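Local coordinates for protein maleylacetoacetate isomerase (Anaeromyxobacter dehalogenans, PDB 4IGJ) that probably catalyses the glutathione-dependent isomerisation of maleylacetoacetate, as a zeta-class member of the glutathione transferase superfamily, at residues Tyr28-Ser33 and Gln231-Pro236; Tyr189-Leu194 and Arg212-Cys217; Ser35-Arg40 and Gln224-Asp229; Thr24-Ser29 and Ala49-Ala54. One frame throughout, in Å; residues are numbered along the deposited sequence.

Interaction 1. Residues Tyr28-Ser33 and Gln231-Pro236; sequences YSYWRS and QPDAPP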
loop_
_atom_site.group_PDB
_atom_site.type_symbol
_atom_site.label_atom_id
_atom_site.label_comp_id
_atom_site.label_asym_id
_atom_site.label_seq_id
_atom_site.Cartn_x
_atom_site.Cartn_y
_atom_site.Cartn_z
ATOM N N TYR A 28 -8.070 12.042 -13.150
ATOM C CA TYR A 28 -9.227 12.331 -12.303
ATOM C C TYR A 28 -8.716 12.610 -10.896
ATOM O O TYR A 28 -8.182 11.717 -10.231
ATOM C CB TYR A 28 -10.196 11.148 -12.306
ATOM C CG TYR A 28 -10.910 10.977 -13.623
ATOM C CD1 TYR A 28 -12.208 11.442 -13.791
ATOM C CD2 TYR A 28 -10.285 10.368 -14.708
ATOM C CE1 TYR A 28 -12.867 11.299 -14.995
ATOM C CE2 TYR A 28 -10.942 10.219 -15.921
ATOM C CZ TYR A 28 -12.235 10.686 -16.054
ATOM O OH TYR A 28 -12.894 10.544 -17.257
ATOM N N SER A 29 -8.868 13.857 -10.456
ATOM C CA SER A 29 -8.218 14.345 -9.249
ATOM C C SER A 29 -9.176 15.226 -8.464
ATOM O O SER A 29 -10.061 15.866 -9.043
ATOM C CB SER A 29 -6.975 15.158 -9.624
ATOM O OG SER A 29 -6.375 15.791 -8.505
ATOM N N TYR A 30 -8.995 15.231 -7.147
ATOM C CA TYR A 30 -9.619 16.202 -6.248
ATOM C C TYR A 30 -8.468 16.988 -5.638
ATOM O O TYR A 30 -7.441 16.403 -5.277
ATOM C CB TYR A 30 -10.407 15.453 -5.168
ATOM C CG TYR A 30 -11.024 16.304 -4.073
ATOM C CD1 TYR A 30 -12.006 17.243 -4.358
ATOM C CD2 TYR A 30 -10.651 16.124 -2.750
ATOM C CE1 TYR A 30 -12.571 18.008 -3.354
ATOM C CE2 TYR A 30 -11.210 16.876 -1.739
ATOM C CZ TYR A 30 -12.170 17.812 -2.048
ATOM O OH TYR A 30 -12.723 18.559 -1.031
ATOM N N TRP A 31 -8.616 18.309 -5.513
ATOM C CA TRP A 31 -7.482 19.158 -5.135
ATOM C C TRP A 31 -6.820 18.688 -3.843
ATOM O O TRP A 31 -5.589 18.691 -3.731
ATOM C CB TRP A 31 -7.910 20.637 -5.023
ATOM C CG TRP A 31 -8.845 20.896 -3.876
ATOM C CD1 TRP A 31 -10.169 20.586 -3.817
ATOM C CD2 TRP A 31 -8.515 21.508 -2.622
ATOM N NE1 TRP A 31 -10.692 20.971 -2.600
ATOM C CE2 TRP A 31 -9.694 21.525 -1.843
ATOM C CE3 TRP A 31 -7.340 22.038 -2.081
ATOM C CZ2 TRP A 31 -9.734 22.060 -0.553
ATOM C CZ3 TRP A 31 -7.380 22.575 -0.804
ATOM C CH2 TRP A 31 -8.572 22.579 -0.052
ATOM N N ARG A 32 -7.624 18.230 -2.892
ATOM C CA ARG A 32 -7.094 17.908 -1.573
ATOM C C ARG A 32 -6.821 16.423 -1.332
ATOM O O ARG A 32 -6.371 16.045 -0.248
ATOM C CB ARG A 32 -8.017 18.442 -0.487
ATOM C CG ARG A 32 -7.263 18.921 0.725
ATOM C CD ARG A 32 -8.212 19.466 1.763
ATOM N NE ARG A 32 -7.578 20.505 2.560
ATOM C CZ ARG A 32 -8.225 21.248 3.449
ATOM N NH1 ARG A 32 -7.580 22.179 4.138
ATOM N NH2 ARG A 32 -9.519 21.053 3.646
ATOM N N SER A 33 -7.088 15.589 -2.328
ATOM C CA SER A 33 -6.867 14.141 -2.190
ATOM C C SER A 33 -5.379 13.803 -2.104
ATOM O O SER A 33 -4.621 14.088 -3.034
ATOM C CB SER A 33 -7.475 13.409 -3.391
ATOM O OG SER A 33 -6.978 12.080 -3.488
ATOM N N GLN A 231 -4.183 23.554 -7.740
ATOM C CA GLN A 231 -5.018 22.732 -8.611
ATOM C C GLN A 231 -6.230 23.521 -9.100
ATOM O O GLN A 231 -6.690 24.429 -8.405
ATOM C CB GLN A 231 -5.459 21.450 -7.893
ATOM C CG GLN A 231 -4.293 20.569 -7.439
ATOM C CD GLN A 231 -3.209 20.472 -8.487
ATOM O OE1 GLN A 231 -3.446 20.020 -9.605
ATOM N NE2 GLN A 231 -2.011 20.908 -8.133
ATOM N N PRO A 232 -6.751 23.182 -10.292
ATOM C CA PRO A 232 -7.888 23.931 -10.855
ATOM C C PRO A 232 -9.108 24.011 -9.941
ATOM O O PRO A 232 -9.811 25.030 -9.975
ATOM C CB PRO A 232 -8.235 23.144 -12.124
ATOM C CG PRO A 232 -6.950 22.524 -12.542
ATOM C CD PRO A 232 -6.211 22.201 -11.255
ATOM N N ASP A 233 -9.359 22.979 -9.142
ATOM C CA ASP A 233 -10.553 22.943 -8.302
ATOM C C ASP A 233 -10.316 23.419 -6.866
ATOM O O ASP A 233 -11.197 23.283 -6.025
ATOM C CB ASP A 233 -11.191 21.544 -8.309
ATOM C CG ASP A 233 -10.242 20.451 -7.804
ATOM O OD1 ASP A 233 -9.034 20.492 -8.126
ATOM O OD2 ASP A 233 -10.709 19.535 -7.099
ATOM N N ALA A 234 -9.141 23.973 -6.575
ATOM C CA ALA A 234 -8.874 24.447 -5.222
ATOM C C ALA A 234 -9.733 25.667 -4.866
ATOM O O ALA A 234 -9.746 26.664 -5.592
ATOM C CB ALA A 234 -7.397 24.773 -5.034
ATOM N N PRO A 235 -10.446 25.591 -3.736
ATOM C CA PRO A 235 -11.184 26.749 -3.242
ATOM C C PRO A 235 -10.246 27.719 -2.542
ATOM O O PRO A 235 -9.145 27.332 -2.156
ATOM C CB PRO A 235 -12.165 26.145 -2.223
ATOM C CG PRO A 235 -11.925 24.671 -2.203
ATOM C CD PRO A 235 -10.607 24.424 -2.860
ATOM N N PRO A 236 -10.658 28.983 -2.402
ATOM C CA PRO A 236 -9.878 29.933 -1.604
ATOM C C PRO A 236 -9.834 29.465 -0.156
ATOM O O PRO A 236 -10.697 28.691 0.261
ATOM C CB PRO A 236 -10.675 31.239 -1.729
ATOM C CG PRO A 236 -12.040 30.825 -2.133
ATOM C CD PRO A 236 -11.862 29.598 -2.979
#
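The indole of W31 has one face against the backbone and ring of the C-terminal tail. P235 CD sits over that face, 3.5 Å from the centroid of the five-membered ring, and A234 CA lies above the same face nearer the rim; both are CH-pi contacts, for which an electron-rich indole is well suited. On the opposite face rests CB of R32, so the ring is sandwiched between the tail and its own neighbour. At the indole edge, near its plane, stands D233 OD2, the carboxylate being turned 82° from the ring. The same oxygen accepts the hydrogen bond from W31 N at 2.9 Å, met on the syn side, somewhat out of the carboxylate plane, with an N-H...O angle of 144°. D233 can reach this amide because CG lies between its backbone N and carbonyl carbon (chi1 59°), which swings the carboxylate up from a type I turn, Q231 to A234, toward a second such turn, Y30 to S33. Its other oxygen, OD1, has a weak hydrogen bond to Y52 OH of strand 51-54. Beside them, Q231 CB packs against W31 CB at 3.9 Å, while its amide NE2 turns to H227 O and A225 O. A carboxylate held by a backbone N-H, with an indole face covered by A234 and P235, implies a contact made of one directional bond and a broad CH-pi face, joining the glutathione-transferase N-terminal domain to the chain's far end.

Interaction 2. Residues Tyr189-Leu194 and Arg212-Cys217; sequences YLVPQL and RVDEAC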
loop_
_atom_site.group_PDB
_atom_site.type_symbol
_atom_site.label_atom_id
_atom_site.label_comp_id
_atom_site.label_asym_id
_atom_site.label_seq_id
_atom_site.Cartn_x
_atom_site.Cartn_y
_atom_site.Cartn_z
ATOM N N TYR A 189 4.987 10.072 -1.544
ATOM C CA TYR A 189 4.103 9.640 -0.453
ATOM C C TYR A 189 4.286 10.481 0.816
ATOM O O TYR A 189 3.308 10.807 1.497
ATOM C CB TYR A 189 4.305 8.136 -0.160
ATOM C CG TYR A 189 3.595 7.273 -1.174
ATOM C CD1 TYR A 189 2.346 6.739 -0.897
ATOM C CD2 TYR A 189 4.153 7.036 -2.427
ATOM C CE1 TYR A 189 1.664 5.975 -1.843
ATOM C CE2 TYR A 189 3.473 6.283 -3.376
ATOM C CZ TYR A 189 2.238 5.762 -3.079
ATOM O OH TYR A 189 1.557 5.030 -4.016
ATOM N N LEU A 190 5.527 10.833 1.133
ATOM C CA LEU A 190 5.816 11.619 2.335
ATOM C C LEU A 190 5.148 12.996 2.334
ATOM O O LEU A 190 4.510 13.392 3.316
ATOM C CB LEU A 190 7.323 11.797 2.496
ATOM C CG LEU A 190 7.708 12.704 3.661
ATOM C CD1 LEU A 190 7.312 12.061 4.967
ATOM C CD2 LEU A 190 9.199 12.957 3.618
ATOM N N VAL A 191 5.291 13.722 1.232
ATOM C CA VAL A 191 4.872 15.117 1.199
ATOM C C VAL A 191 3.364 15.301 1.440
ATOM O O VAL A 191 2.974 16.090 2.293
ATOM C CB VAL A 191 5.403 15.822 -0.066
ATOM C CG1 VAL A 191 4.705 17.161 -0.281
ATOM C CG2 VAL A 191 6.911 16.024 0.057
ATOM N N PRO A 192 2.513 14.542 0.743
ATOM C CA PRO A 192 1.084 14.709 1.029
ATOM C C PRO A 192 0.704 14.262 2.442
ATOM O O PRO A 192 -0.231 14.819 3.029
ATOM C CB PRO A 192 0.418 13.836 -0.039
ATOM C CG PRO A 192 1.418 13.833 -1.177
ATOM C CD PRO A 192 2.732 13.714 -0.459
ATOM N N GLN A 193 1.424 13.289 2.996
ATOM C CA GLN A 193 1.096 12.801 4.328
ATOM C C GLN A 193 1.421 13.848 5.389
ATOM O O GLN A 193 0.679 13.995 6.364
ATOM C CB GLN A 193 1.815 11.478 4.622
ATOM C CG GLN A 193 1.348 10.809 5.917
ATOM C CD GLN A 193 -0.123 10.476 5.875
ATOM O OE1 GLN A 193 -0.531 9.533 5.198
ATOM N NE2 GLN A 193 -0.944 11.259 6.577
ATOM N N LEU A 194 2.512 14.586 5.193
ATOM C CA LEU A 194 2.870 15.661 6.127
ATOM C C LEU A 194 1.855 16.797 6.062
ATOM O O LEU A 194 1.523 17.386 7.090
ATOM C CB LEU A 194 4.277 16.187 5.849
ATOM C CG LEU A 194 5.422 15.234 6.159
ATOM C CD1 LEU A 194 6.723 15.822 5.655
ATOM C CD2 LEU A 194 5.498 14.949 7.655
ATOM N N ARG A 212 12.938 18.387 7.176
ATOM C CA ARG A 212 14.001 18.818 6.279
ATOM C C ARG A 212 13.755 18.328 4.852
ATOM O O ARG A 212 13.944 19.075 3.892
ATOM C CB ARG A 212 15.358 18.323 6.784
ATOM N N VAL A 213 13.322 17.076 4.717
ATOM C CA VAL A 213 13.013 16.532 3.398
ATOM C C VAL A 213 11.839 17.279 2.767
ATOM O O VAL A 213 11.882 17.636 1.586
ATOM C CB VAL A 213 12.718 15.020 3.460
ATOM C CG1 VAL A 213 12.184 14.526 2.122
ATOM C CG2 VAL A 213 13.979 14.251 3.838
ATOM N N ASP A 214 10.798 17.518 3.563
ATOM C CA ASP A 214 9.649 18.298 3.122
ATOM C C ASP A 214 10.085 19.676 2.609
ATOM O O ASP A 214 9.605 20.143 1.579
ATOM C CB ASP A 214 8.665 18.458 4.282
ATOM C CG ASP A 214 7.283 18.917 3.842
ATOM O OD1 ASP A 214 6.758 18.417 2.821
ATOM O OD2 ASP A 214 6.700 19.768 4.541
ATOM N N GLU A 215 11.009 20.313 3.328
ATOM C CA GLU A 215 11.501 21.629 2.928
ATOM C C GLU A 215 12.259 21.566 1.602
ATOM O O GLU A 215 12.087 22.426 0.742
ATOM C CB GLU A 215 12.386 22.222 4.024
ATOM N N ALA A 216 13.089 20.538 1.443
ATOM C CA ALA A 216 13.834 20.337 0.210
ATOM C C ALA A 216 12.907 20.116 -0.974
ATOM O O ALA A 216 13.157 20.617 -2.071
ATOM C CB ALA A 216 14.789 19.166 0.358
ATOM N N CYS A 217 11.837 19.357 -0.758
ATOM C CA CYS A 217 10.890 19.091 -1.829
ATOM C C CYS A 217 10.112 20.349 -2.202
ATOM O O CYS A 217 9.860 20.615 -3.370
ATOM C CB CYS A 217 9.910 17.987 -1.412
ATOM S SG CYS A 217 10.617 16.331 -1.336
HETATM O O HOH W 1 4.003 18.650 2.795
#
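L190 and V213 meet through one methyl each, L190 CD2 lying 3.7 Å from V213 CG1. One turn further along, L194 CD1 presses on D214 from the opposite direction, 3.6 Å from D214 CB, using the aliphatic base of an acidic side chain. V191 CG2 touches both C217 CB, at 3.9 Å, and D214 OD1. Leucine and valine methyls, with the small C217, suit this seam, where all but D214 are buried. The two helices, 185-199 and 208-218, belong to the all-helical C-terminal domain of the glutathione transferase fold; the axes of segments 189-194 and 212-217 approach to 10.0 Å, their directions 105° apart. A water bridges the polar rim, donating to V191 O and to D214 OD1 at 2.8 Å each. P192 has no N-H to give to the preceding turn, and the helix kinks there. D214 reaches the water with CG anti to its N (chi1 -164°), while OD2 forms a salt bridge with R198. Further out, L190 and L194 also lean on L166 and L163 of helix 150-171, and V191 on W37.

Interaction 3. Residues Ser35-Arg40 and Gln224-Asp229; sequences SAWRVR and QAAHPD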
loop_
_atom_site.group_PDB
_atom_site.type_symbol
_atom_site.label_atom_id
_atom_site.label_comp_id
_atom_site.label_asym_id
_atom_site.label_seq_id
_atom_site.Cartn_x
_atom_site.Cartn_y
_atom_site.Cartn_z
ATOM N N SER A 35 -4.021 10.853 -2.140
ATOM C CA SER A 35 -3.721 9.817 -3.113
ATOM C C SER A 35 -3.533 10.406 -4.509
ATOM O O SER A 35 -2.602 10.016 -5.232
ATOM C CB SER A 35 -4.783 8.719 -3.108
ATOM O OG SER A 35 -4.403 7.664 -3.979
ATOM N N ALA A 36 -4.382 11.363 -4.881
ATOM C CA ALA A 36 -4.256 12.008 -6.185
ATOM C C ALA A 36 -2.998 12.856 -6.241
ATOM O O ALA A 36 -2.330 12.916 -7.273
ATOM C CB ALA A 36 -5.482 12.859 -6.500
ATOM N N TRP A 37 -2.669 13.506 -5.130
ATOM C CA TRP A 37 -1.473 14.330 -5.052
ATOM C C TRP A 37 -0.216 13.502 -5.360
ATOM O O TRP A 37 0.674 13.976 -6.062
ATOM C CB TRP A 37 -1.422 14.979 -3.664
ATOM C CG TRP A 37 -0.350 15.998 -3.375
ATOM C CD1 TRP A 37 0.729 16.351 -4.144
ATOM C CD2 TRP A 37 -0.274 16.789 -2.193
ATOM N NE1 TRP A 37 1.468 17.313 -3.497
ATOM C CE2 TRP A 37 0.866 17.599 -2.295
ATOM C CE3 TRP A 37 -1.073 16.883 -1.051
ATOM C CZ2 TRP A 37 1.232 18.501 -1.290
ATOM C CZ3 TRP A 37 -0.715 17.759 -0.062
ATOM C CH2 TRP A 37 0.424 18.566 -0.181
ATOM N N ARG A 38 -0.144 12.271 -4.845
ATOM C CA ARG A 38 0.995 11.396 -5.132
ATOM C C ARG A 38 1.180 11.235 -6.626
ATOM O O ARG A 38 2.308 11.290 -7.130
ATOM C CB ARG A 38 0.805 10.008 -4.520
ATOM C CG ARG A 38 0.567 10.002 -3.010
ATOM C CD ARG A 38 -0.143 8.725 -2.643
ATOM N NE ARG A 38 -0.451 8.617 -1.224
ATOM C CZ ARG A 38 -1.186 7.635 -0.711
ATOM N NH1 ARG A 38 -1.701 6.705 -1.504
ATOM N NH2 ARG A 38 -1.430 7.599 0.600
ATOM N N VAL A 39 0.073 11.027 -7.334
ATOM C CA VAL A 39 0.127 10.846 -8.777
ATOM C C VAL A 39 0.503 12.146 -9.493
ATOM O O VAL A 39 1.320 12.130 -10.422
ATOM C CB VAL A 39 -1.162 10.207 -9.320
ATOM C CG1 VAL A 39 -1.094 10.052 -10.835
ATOM C CG2 VAL A 39 -1.366 8.838 -8.657
ATOM N N ARG A 40 -0.039 13.269 -9.031
ATOM C CA ARG A 40 0.344 14.571 -9.577
ATOM C C ARG A 40 1.846 14.797 -9.438
ATOM O O ARG A 40 2.479 15.358 -10.331
ATOM C CB ARG A 40 -0.426 15.703 -8.889
ATOM C CG ARG A 40 -1.918 15.629 -9.102
ATOM C CD ARG A 40 -2.594 16.963 -8.794
ATOM N NE ARG A 40 -2.392 17.414 -7.416
ATOM C CZ ARG A 40 -3.283 17.284 -6.434
ATOM N NH1 ARG A 40 -4.456 16.690 -6.648
ATOM N NH2 ARG A 40 -2.989 17.750 -5.226
ATOM N N GLN A 224 5.807 22.256 -6.221
ATOM C CA GLN A 224 4.937 23.429 -6.207
ATOM C C GLN A 224 3.744 23.262 -7.155
ATOM O O GLN A 224 2.611 23.590 -6.799
ATOM C CB GLN A 224 5.743 24.705 -6.496
ATOM C CG GLN A 224 6.713 25.050 -5.367
ATOM C CD GLN A 224 7.633 26.211 -5.687
ATOM O OE1 GLN A 224 7.277 27.118 -6.439
ATOM N NE2 GLN A 224 8.829 26.192 -5.106
ATOM N N ALA A 225 3.987 22.697 -8.336
ATOM C CA ALA A 225 2.936 22.481 -9.319
ATOM C C ALA A 225 1.858 21.502 -8.850
ATOM O O ALA A 225 0.696 21.618 -9.238
ATOM C CB ALA A 225 3.535 22.018 -10.650
ATOM N N ALA A 226 2.245 20.524 -8.031
ATOM C CA ALA A 226 1.335 19.435 -7.674
ATOM C C ALA A 226 0.550 19.686 -6.382
ATOM O O ALA A 226 -0.368 18.933 -6.049
ATOM C CB ALA A 226 2.117 18.120 -7.568
ATOM N N HIS A 227 0.934 20.732 -5.659
ATOM C CA HIS A 227 0.313 21.090 -4.389
ATOM C C HIS A 227 -1.178 21.371 -4.552
ATOM O O HIS A 227 -1.601 21.937 -5.559
ATOM C CB HIS A 227 1.004 22.323 -3.827
ATOM C CG HIS A 227 0.682 22.594 -2.394
ATOM N ND1 HIS A 227 -0.480 23.220 -1.998
ATOM C CD2 HIS A 227 1.379 22.327 -1.265
ATOM C CE1 HIS A 227 -0.485 23.326 -0.678
ATOM N NE2 HIS A 227 0.626 22.787 -0.211
ATOM N N PRO A 228 -1.984 20.986 -3.554
ATOM C CA PRO A 228 -3.430 21.236 -3.617
ATOM C C PRO A 228 -3.775 22.673 -3.981
ATOM O O PRO A 228 -4.713 22.876 -4.753
ATOM C CB PRO A 228 -3.894 20.929 -2.189
ATOM C CG PRO A 228 -2.948 19.832 -1.753
ATOM C CD PRO A 228 -1.613 20.184 -2.372
ATOM N N ASP A 229 -3.029 23.645 -3.467
ATOM C CA ASP A 229 -3.414 25.041 -3.661
ATOM C C ASP A 229 -3.321 25.494 -5.113
ATOM O O ASP A 229 -3.918 26.505 -5.490
ATOM C CB ASP A 229 -2.557 25.959 -2.794
ATOM C CG ASP A 229 -2.822 25.785 -1.323
ATOM O OD1 ASP A 229 -3.824 25.136 -0.965
ATOM O OD2 ASP A 229 -2.008 26.293 -0.522
#
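A226 makes the first contact of the 224-229 segment, and its carbonyl is the polar centre: R40 grips A226 O side-on with two nitrogens, NE at 2.9 Å and NH2 at 3.0 Å. The oxygen lies in the guanidinium plane. NH2 approaches close to the line of the carbonyl bond, whereas NE comes in tilted from the carbonyl plane. The chain of R40 bends at chi3 (-60°), folding the guanidinium back so that W37 CA lies over the centre of one of its faces. A226 CB, small enough to let the two backbones close in, rests on R40 CB. Next comes H227, whose imidazole meets W37 in a T-shaped stack, with the indole edge directed at the imidazole face and the planes 66° apart. H227 ND1 accepts from D229 N at 3.0 Å, nearly straight at 172°, which fixes the ring's rotation. P228 then lays CD over the W37 six-membered ring, 3.2 Å from the centroid and almost on its normal, a close CH-pi contact. On the partner helix, R40 NH1 also binds S29 OG and Y30 O, and NH2 binds W31 O. A buried guanidinium thus satisfies several oxygens at once, tying the end of helix 221-226 to helix 34-45, whose S35 and R38 bind glutathione. The positive charge is probably offset in part by the carbonyl dipoles of A226, Y30 and W31.

Interaction 4. Residues Thr24-Ser29 and Ala49-Ala54; sequences TLRLYS and AYEYRA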
loop_
_atom_site.group_PDB
_atom_site.type_symbol
_atom_site.label_atom_id
_atom_site.label_comp_id
_atom_site.label_asym_id
_atom_site.label_seq_id
_atom_site.Cartn_x
_atom_site.Cartn_y
_atom_site.Cartn_z
ATOM N N THR A 24 -1.915 9.975 -24.636
ATOM C CA THR A 24 -2.360 11.181 -23.937
ATOM C C THR A 24 -2.870 10.798 -22.544
ATOM O O THR A 24 -3.346 9.677 -22.342
ATOM C CB THR A 24 -3.449 11.950 -24.700
ATOM O OG1 THR A 24 -4.609 11.129 -24.853
ATOM C CG2 THR A 24 -2.939 12.365 -26.066
ATOM N N LEU A 25 -2.775 11.727 -21.596
ATOM C CA LEU A 25 -3.087 11.436 -20.196
ATOM C C LEU A 25 -4.150 12.367 -19.619
ATOM O O LEU A 25 -4.127 13.574 -19.867
ATOM C CB LEU A 25 -1.830 11.557 -19.342
ATOM C CG LEU A 25 -0.635 10.677 -19.697
ATOM C CD1 LEU A 25 0.512 10.986 -18.750
ATOM C CD2 LEU A 25 -0.995 9.215 -19.642
ATOM N N ARG A 26 -5.055 11.803 -18.829
ATOM C CA ARG A 26 -6.062 12.590 -18.132
ATOM C C ARG A 26 -6.200 12.082 -16.698
ATOM O O ARG A 26 -6.515 10.907 -16.471
ATOM C CB ARG A 26 -7.397 12.496 -18.873
ATOM C CG ARG A 26 -8.607 12.955 -18.070
ATOM C CD ARG A 26 -9.883 12.590 -18.804
ATOM N NE ARG A 26 -10.336 13.676 -19.660
ATOM C CZ ARG A 26 -11.545 14.223 -19.576
ATOM N NH1 ARG A 26 -11.890 15.214 -20.384
ATOM N NH2 ARG A 26 -12.414 13.771 -18.685
ATOM N N LEU A 27 -5.980 12.965 -15.733
ATOM C CA LEU A 27 -6.028 12.566 -14.333
ATOM C C LEU A 27 -7.313 13.008 -13.661
ATOM O O LEU A 27 -7.603 14.207 -13.602
ATOM C CB LEU A 27 -4.844 13.156 -13.575
ATOM C CG LEU A 27 -4.791 12.756 -12.103
ATOM C CD1 LEU A 27 -4.517 11.257 -11.957
ATOM C CD2 LEU A 27 -3.762 13.587 -11.370
ATOM N N TYR A 28 -8.070 12.042 -13.150
ATOM C CA TYR A 28 -9.227 12.331 -12.303
ATOM C C TYR A 28 -8.716 12.610 -10.896
ATOM O O TYR A 28 -8.182 11.717 -10.231
ATOM C CB TYR A 28 -10.196 11.148 -12.306
ATOM C CG TYR A 28 -10.910 10.977 -13.623
ATOM C CD1 TYR A 28 -12.208 11.442 -13.791
ATOM C CD2 TYR A 28 -10.285 10.368 -14.708
ATOM C CE1 TYR A 28 -12.867 11.299 -14.995
ATOM C CE2 TYR A 28 -10.942 10.219 -15.921
ATOM C CZ TYR A 28 -12.235 10.686 -16.054
ATOM O OH TYR A 28 -12.894 10.544 -17.257
ATOM N N SER A 29 -8.868 13.857 -10.456
ATOM C CA SER A 29 -8.218 14.345 -9.249
ATOM C C SER A 29 -9.176 15.226 -8.464
ATOM O O SER A 29 -10.061 15.866 -9.043
ATOM C CB SER A 29 -6.975 15.158 -9.624
ATOM O OG SER A 29 -6.375 15.791 -8.505
ATOM N N ALA A 49 2.795 16.089 -19.358
ATOM C CA ALA A 49 1.599 16.907 -19.404
ATOM C C ALA A 49 0.374 16.020 -19.273
ATOM O O ALA A 49 0.377 14.866 -19.715
ATOM C CB ALA A 49 1.546 17.699 -20.705
ATOM N N TYR A 50 -0.675 16.560 -18.667
ATOM C CA TYR A 50 -1.916 15.822 -18.519
ATOM C C TYR A 50 -3.106 16.761 -18.372
ATOM O O TYR A 50 -2.952 17.897 -17.914
ATOM C CB TYR A 50 -1.836 14.860 -17.327
ATOM C CG TYR A 50 -1.711 15.527 -15.972
ATOM C CD1 TYR A 50 -2.828 15.766 -15.189
ATOM C CD2 TYR A 50 -0.473 15.906 -15.476
ATOM C CE1 TYR A 50 -2.707 16.368 -13.948
ATOM C CE2 TYR A 50 -0.339 16.506 -14.244
ATOM C CZ TYR A 50 -1.460 16.730 -13.483
ATOM O OH TYR A 50 -1.318 17.320 -12.253
ATOM N N GLU A 51 -4.280 16.281 -18.770
ATOM C CA GLU A 51 -5.531 17.008 -18.538
ATOM C C GLU A 51 -6.039 16.759 -17.128
ATOM O O GLU A 51 -6.042 15.624 -16.652
ATOM C CB GLU A 51 -6.606 16.564 -19.521
ATOM C CG GLU A 51 -6.239 16.748 -20.971
ATOM C CD GLU A 51 -7.368 16.340 -21.893
ATOM O OE1 GLU A 51 -7.348 16.752 -23.072
ATOM O OE2 GLU A 51 -8.275 15.609 -21.434
ATOM N N TYR A 52 -6.480 17.820 -16.463
ATOM C CA TYR A 52 -7.010 17.699 -15.115
ATOM C C TYR A 52 -8.522 17.562 -15.192
ATOM O O TYR A 52 -9.203 18.455 -15.709
ATOM C CB TYR A 52 -6.638 18.931 -14.290
ATOM C CG TYR A 52 -6.883 18.795 -12.799
ATOM C CD1 TYR A 52 -5.844 18.486 -11.939
ATOM C CD2 TYR A 52 -8.138 19.005 -12.252
ATOM C CE1 TYR A 52 -6.049 18.368 -10.574
ATOM C CE2 TYR A 52 -8.360 18.882 -10.887
ATOM C CZ TYR A 52 -7.310 18.568 -10.052
ATOM O OH TYR A 52 -7.509 18.452 -8.692
ATOM N N ARG A 53 -9.052 16.448 -14.698
ATOM C CA ARG A 53 -10.499 16.277 -14.601
ATOM C C ARG A 53 -10.863 16.279 -13.126
ATOM O O ARG A 53 -10.577 15.325 -12.396
ATOM C CB ARG A 53 -10.958 14.970 -15.261
ATOM C CG ARG A 53 -12.478 14.890 -15.584
ATOM C CD ARG A 53 -13.383 14.708 -14.352
ATOM N NE ARG A 53 -14.722 14.228 -14.701
ATOM C CZ ARG A 53 -15.739 14.148 -13.846
ATOM N NH1 ARG A 53 -15.581 14.520 -12.583
ATOM N NH2 ARG A 53 -16.920 13.701 -14.253
ATOM N N ALA A 54 -11.506 17.356 -12.690
ATOM C CA ALA A 54 -11.858 17.513 -11.292
ATOM C C ALA A 54 -12.982 16.574 -10.886
ATOM O O ALA A 54 -13.979 16.420 -11.603
ATOM C CB ALA A 54 -12.247 18.963 -11.004
HETATM O O HOH W 2 -1.132 14.058 -22.105
#
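Strands 24-29 and 51-54 are the two parallel strands of a beta-alpha-beta unit, joined through helix 34-45 at one edge of the N-terminal domain's sheet. Four backbone bonds zip them together: E51 N to L25 O, L27 N to E51 O at 2.8 Å, R53 N to L27 O and S29 N to R53 O. On the face carrying R26, Y28, E51 and R53, R26 NE and E51 OE2 form a salt bridge whose hydrogen bond is weak, at 3.3 Å. R53 lies across Y28, with CB over the ring face 4.2 Å from its centroid and CD against the ring rim; the bend at chi2 (-73°) lays its aliphatic stem there, while NH1 turns to A54 O. Long charged chains suit this partly exposed face. The face of L27, S29 and Y52 is mixed: L27 CB packs on Y50 CD1 at 3.7 Å, the two side chains running side by side. S29 OG donates a weak bond to Y52 OH at 2.9 Å, but its stronger partner is R40 of helix 34-45, the helix that covers this face. A water links L25 N to A49 O just ahead of strand 51-54. Such a parallel pair with its crossover helix is the beta-alpha-beta half of the thioredoxin-like fold found in glutathione transferases.

How the interactions relate
Interaction 4 pairs two strands, 24-29 and 51-54, of the N-terminal domain's sheet, and interaction 1 continues from the end of the shared strand 24-29, the two centres about 12 Å apart. Interaction 3 lies about 9 Å from interaction 1 and uses helix 34-45, the crossover between those strands. Along the chain, interaction 1 closes the widest loop, enclosing interaction 3, which in turn encloses interaction 2. Interaction 2 sits wholly in the helical C-terminal domain, about 23 Å from interaction 4, yet touches interaction 3 where V191 and P192 meet W37. R40 of interaction 3 and S29 of interactions 1 and 4 are hydrogen-bonded, so the contacts form a continuous path joining the N-terminal domain to the helical one.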